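Side-chain contacts in major pilin backbone protein T-antigen, T13 (Streptococcus pyogenes, PDB 6BBT), which forms the backbone of the pilus on the streptococcal cell surface, where it is the trypsin-resistant antigen used in Lancefield T-serotyping: residues M17-D21 with N22-M26; D71-S74 with A75-K78. One frame throughout, in Å; residues are numbered along the deposited sequence.

Contact 1: M17-D21 with N22-M26; sequences MIYTD and NEILM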
loop_
_atom_site.group_PDB
_atom_site.type_symbol
_atom_site.label_atom_id
_atom_site.label_comp_id
_atom_site.label_asym_id
_atom_site.label_seq_id
_atom_site.Cartn_x
_atom_site.Cartn_y
_atom_site.Cartn_z
ATOM N N MET A 17 4.048 5.600 6.563
ATOM C CA MET A 17 3.180 5.526 5.402
ATOM C C MET A 17 2.509 6.892 5.278
ATOM O O MET A 17 1.953 7.382 6.257
ATOM C CB MET A 17 2.109 4.446 5.579
ATOM C CG MET A 17 1.185 4.297 4.381
ATOM S SD MET A 17 2.028 3.492 3.014
ATOM C CE MET A 17 1.414 1.802 3.162
ATOM N N ILE A 18 2.577 7.492 4.097
ATOM C CA ILE A 18 1.892 8.751 3.830
ATOM C C ILE A 18 0.391 8.424 3.888
ATOM O O ILE A 18 -0.095 7.579 3.129
ATOM C CB ILE A 18 2.262 9.344 2.456
ATOM C CG1 ILE A 18 3.771 9.671 2.375
ATOM C CG2 ILE A 18 1.411 10.580 2.121
ATOM C CD1 ILE A 18 4.289 10.590 3.469
ATOM N N TYR A 19 -0.299 9.049 4.838
ATOM C CA TYR A 19 -1.707 8.785 5.081
ATOM C C TYR A 19 -2.358 10.000 5.737
ATOM O O TYR A 19 -2.042 10.330 6.873
ATOM C CB TYR A 19 -1.855 7.583 5.998
ATOM C CG TYR A 19 -3.267 7.082 6.139
ATOM C CD1 TYR A 19 -3.796 6.113 5.260
ATOM C CD2 TYR A 19 -4.092 7.572 7.148
ATOM C CE1 TYR A 19 -5.120 5.669 5.402
ATOM C CE2 TYR A 19 -5.388 7.121 7.292
ATOM C CZ TYR A 19 -5.904 6.175 6.435
ATOM O OH TYR A 19 -7.213 5.782 6.631
ATOM N N THR A 20 -3.276 10.633 5.022
ATOM C CA THR A 20 -3.859 11.902 5.465
ATOM C C THR A 20 -5.382 11.910 5.524
ATOM O O THR A 20 -5.968 12.942 5.895
ATOM C CB THR A 20 -3.387 13.052 4.575
ATOM O OG1 THR A 20 -3.810 12.822 3.235
ATOM C CG2 THR A 20 -1.853 13.178 4.624
ATOM N N ASP A 21 -6.034 10.790 5.219
ATOM C CA ASP A 21 -7.502 10.789 5.094
ATOM C C ASP A 21 -8.069 9.455 5.597
ATOM O O ASP A 21 -7.923 8.429 4.931
ATOM C CB ASP A 21 -7.876 11.051 3.634
ATOM C CG ASP A 21 -9.375 11.030 3.373
ATOM O OD1 ASP A 21 -10.187 10.845 4.303
ATOM O OD2 ASP A 21 -9.733 11.201 2.198
ATOM N N ASN A 22 -8.753 9.499 6.742
ATOM C CA ASN A 22 -9.311 8.303 7.347
ATOM C C ASN A 22 -10.407 7.603 6.564
ATOM O O ASN A 22 -10.703 6.465 6.867
ATOM C CB ASN A 22 -9.788 8.571 8.771
ATOM C CG ASN A 22 -8.663 8.880 9.718
ATOM O OD1 ASN A 22 -7.488 8.654 9.431
ATOM N ND2 ASN A 22 -9.021 9.399 10.872
ATOM N N GLU A 23 -10.986 8.258 5.556
ATOM C CA GLU A 23 -11.935 7.608 4.645
ATOM C C GLU A 23 -11.278 6.572 3.725
ATOM O O GLU A 23 -11.968 5.772 3.115
ATOM C CB GLU A 23 -12.622 8.640 3.749
ATOM C CG GLU A 23 -13.524 9.602 4.513
ATOM C CD GLU A 23 -14.485 10.373 3.610
ATOM O OE1 GLU A 23 -14.266 10.457 2.370
ATOM O OE2 GLU A 23 -15.464 10.918 4.165
ATOM N N ILE A 24 -9.958 6.645 3.574
ATOM C CA ILE A 24 -9.212 5.732 2.710
ATOM C C ILE A 24 -8.807 4.506 3.518
ATOM O O ILE A 24 -8.407 4.608 4.705
ATOM C CB ILE A 24 -7.990 6.453 2.107
ATOM C CG1 ILE A 24 -8.497 7.518 1.113
ATOM C CG2 ILE A 24 -7.040 5.467 1.422
ATOM C CD1 ILE A 24 -7.418 8.424 0.580
ATOM N N LEU A 25 -8.931 3.343 2.893
ATOM C CA LEU A 25 -8.513 2.082 3.550
ATOM C C LEU A 25 -6.999 1.891 3.418
ATOM O O LEU A 25 -6.495 1.779 2.311
ATOM C CB LEU A 25 -9.214 0.879 2.929
ATOM C CG LEU A 25 -10.679 0.649 3.204
ATOM C CD1 LEU A 25 -11.083 -0.714 2.634
ATOM C CD2 LEU A 25 -10.962 0.738 4.707
ATOM N N MET A 26 -6.299 1.857 4.553
ATOM C CA MET A 26 -4.870 1.460 4.581
ATOM C C MET A 26 -4.749 0.014 4.033
ATOM O O MET A 26 -5.533 -0.861 4.449
ATOM C CB MET A 26 -4.350 1.505 6.027
ATOM C CG MET A 26 -2.873 1.138 6.218
ATOM S SD MET A 26 -1.796 2.521 5.756
ATOM C CE MET A 26 -1.971 3.570 7.200
#

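Contact 2: D71-S74 with A75-K78; sequences DKES and AKNK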
loop_
_atom_site.group_PDB
_atom_site.type_symbol
_atom_site.label_atom_id
_atom_site.label_comp_id
_atom_site.label_asym_id
_atom_site.label_seq_id
_atom_site.Cartn_x
_atom_site.Cartn_y
_atom_site.Cartn_z
ATOM N N ASP A 71 -5.653 0.457 10.440
ATOM C CA ASP A 71 -4.690 1.524 10.706
ATOM C C ASP A 71 -5.146 2.830 10.060
ATOM O O ASP A 71 -5.418 2.890 8.857
ATOM C CB ASP A 71 -3.276 1.139 10.243
ATOM C CG ASP A 71 -2.663 0.035 11.096
ATOM O OD1 ASP A 71 -3.051 -0.108 12.282
ATOM O OD2 ASP A 71 -1.811 -0.717 10.590
ATOM N N LYS A 72 -5.280 3.851 10.899
ATOM C CA LYS A 72 -5.717 5.170 10.481
ATOM C C LYS A 72 -4.560 6.147 10.749
ATOM O O LYS A 72 -3.406 5.713 10.970
ATOM C CB LYS A 72 -7.015 5.570 11.217
ATOM C CG LYS A 72 -8.240 4.697 10.939
ATOM C CD LYS A 72 -8.694 4.885 9.493
ATOM C CE LYS A 72 -9.777 3.925 9.059
ATOM N NZ LYS A 72 -9.937 3.923 7.568
ATOM N N GLU A 73 -4.869 7.452 10.702
ATOM C CA GLU A 73 -3.914 8.553 10.886
ATOM C C GLU A 73 -2.951 8.323 12.023
ATOM O O GLU A 73 -1.754 8.574 11.910
ATOM C CB GLU A 73 -4.677 9.861 11.186
ATOM C CG GLU A 73 -3.770 11.058 11.462
ATOM C CD GLU A 73 -3.010 11.456 10.233
ATOM O OE1 GLU A 73 -3.603 11.356 9.136
ATOM O OE2 GLU A 73 -1.838 11.869 10.368
ATOM N N SER A 74 -3.500 7.860 13.122
ATOM C CA SER A 74 -2.755 7.594 14.336
ATOM C C SER A 74 -1.900 6.327 14.340
ATOM O O SER A 74 -1.208 6.075 15.321
ATOM C CB SER A 74 -3.768 7.494 15.465
ATOM O OG SER A 74 -4.820 6.636 15.059
ATOM N N ALA A 75 -1.942 5.507 13.288
ATOM C CA ALA A 75 -1.147 4.284 13.262
ATOM C C ALA A 75 -0.315 4.172 11.978
ATOM O O ALA A 75 0.089 3.083 11.574
ATOM C CB ALA A 75 -2.054 3.078 13.436
ATOM N N LYS A 76 -0.058 5.303 11.343
ATOM C CA LYS A 76 0.614 5.300 10.045
ATOM C C LYS A 76 2.124 5.102 10.164
ATOM O O LYS A 76 2.748 4.752 9.189
ATOM C CB LYS A 76 0.299 6.559 9.239
ATOM C CG LYS A 76 0.762 7.860 9.855
ATOM C CD LYS A 76 0.258 9.033 9.042
ATOM C CE LYS A 76 0.748 10.353 9.614
ATOM N NZ LYS A 76 0.226 11.480 8.779
ATOM N N ASN A 77 2.696 5.353 11.341
ATOM C CA ASN A 77 4.128 5.183 11.561
ATOM C C ASN A 77 4.370 3.946 12.392
ATOM O O ASN A 77 3.686 3.741 13.384
ATOM C CB ASN A 77 4.718 6.415 12.249
ATOM C CG ASN A 77 4.511 7.676 11.440
ATOM O OD1 ASN A 77 4.676 7.680 10.226
ATOM N ND2 ASN A 77 4.103 8.748 12.102
ATOM N N LYS A 78 5.316 3.109 11.961
ATOM C CA LYS A 78 5.643 1.871 12.646
ATOM C C LYS A 78 7.147 1.856 12.912
ATOM O O LYS A 78 7.901 2.572 12.257
ATOM C CB LYS A 78 5.346 0.653 11.792
ATOM C CG LYS A 78 3.975 0.551 11.203
ATOM C CD LYS A 78 2.963 0.090 12.198
ATOM C CE LYS A 78 1.618 0.094 11.516
ATOM N NZ LYS A 78 0.573 -0.523 12.341
HETATM O O HOH W 1 1.550 6.630 13.722
#

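Contact 1: M17-D21 with N22-M26
The loop that leaves strand 10-17 and returns to strand 29-37 folds back on itself round the ring of Y19, whose OH donates a 2.6 Å hydrogen bond to I24 O. The hydroxyl lies in the carbonyl plane of I24, at a C=O...donor angle of 154°, tying the two limbs of the loop together. With CG anti to the backbone N (chi1 -171°), the ring of Y19 reaches across the loop. Over one face sits the methyl of M26, its CE 4.1 Å from the ring centroid in a CH-pi contact, while the sulfur lies obliquely to the ring in a Met-aromatic contact. The same sulfur touches M17, SD of M26 lying 3.7 Å from CG of M17 where the two bent chains run antiparallel as they pass. At the ring edge and in its plane is the amide oxygen of N22, OD1, 3.4 Å from CE2 of Y19; this oxygen also accepts a hydrogen bond from E73 N. The bend itself is a type I beta turn from D21 to I24, closed by a 3.0 Å bond from I24 N to D21 O. D21 reinforces it with its side chain: E23 N donates to OD1 of D21 over 3.0 Å, approaching from above the carboxylate plane. OD1 of D21 and OE1 of E23 come within 4.5 Å, a closeness of like charges probably eased by K225, which forms salt bridges with both residues. I24 places its CD1 4.0 Å from OD2 of D21, its chain lying square across that of D21.

Contact 2: D71-S74 with A75-K78
E73 and K76 run alongside each other with their ends on the same side, joined by a salt bridge in which K76 NZ donates to OE2 of E73 over 2.6 Å. The ammonium group approaches on the syn side of the carboxylate, 28° out of its plane. K76 is extended beyond CG, and with chi1 at 63°, which sets CG between the backbone N and the carbonyl carbon, the aliphatic chain passes over the carbonyl oxygen of E73, CG of K76 lying 3.3 Å from O of E73. The second charged pair meets differently. D71 and K78 approach at a slant, and NZ of K78 donates to OD2 of D71 over 3.0 Å from well above the carboxylate plane, 54° out of it. OD2 of D71 also accepts a hydrogen bond from D68 N, which helps to fix the carboxylate, and the methyl of A75 packs against the other oxygen, its CB 3.5 Å from OD1 of D71. Between the two salt bridges the backbone turns, held by a 2.7 Å hydrogen bond from A75 N to K72 O. A water accepts from N77 N at 2.9 Å and donates a weak bond to S74 O. The turn lies at the surface, leading from strand 62-67, where K78 rests on V65 and Y67, into strand 77-83; K78 pairs through its backbone with K15 of strand 10-17, and K76, just before the strand, with M17.

Overall arrangement
Contacts 1 and 2 follow one another along the chain, yet their centres are only 8 Å apart, because strands 10-17 and 77-83 pair antiparallel in one mixed sheet: the loop after the first strand lies beside the turn before the second. The segments touch directly. K72 NZ donates to N22 O, K76 NZ to Y19 O, and M17 pairs with K76 through the backbone. Both contacts fall within the range of the Spy0128-like isopeptide-containing domain. Contact 1 also reaches residues of the DUF7601 range, through K225 and through L25 on V194, so the 17-26 loop probably lies at the junction of the two domains, with the 71-78 turn packed beside it.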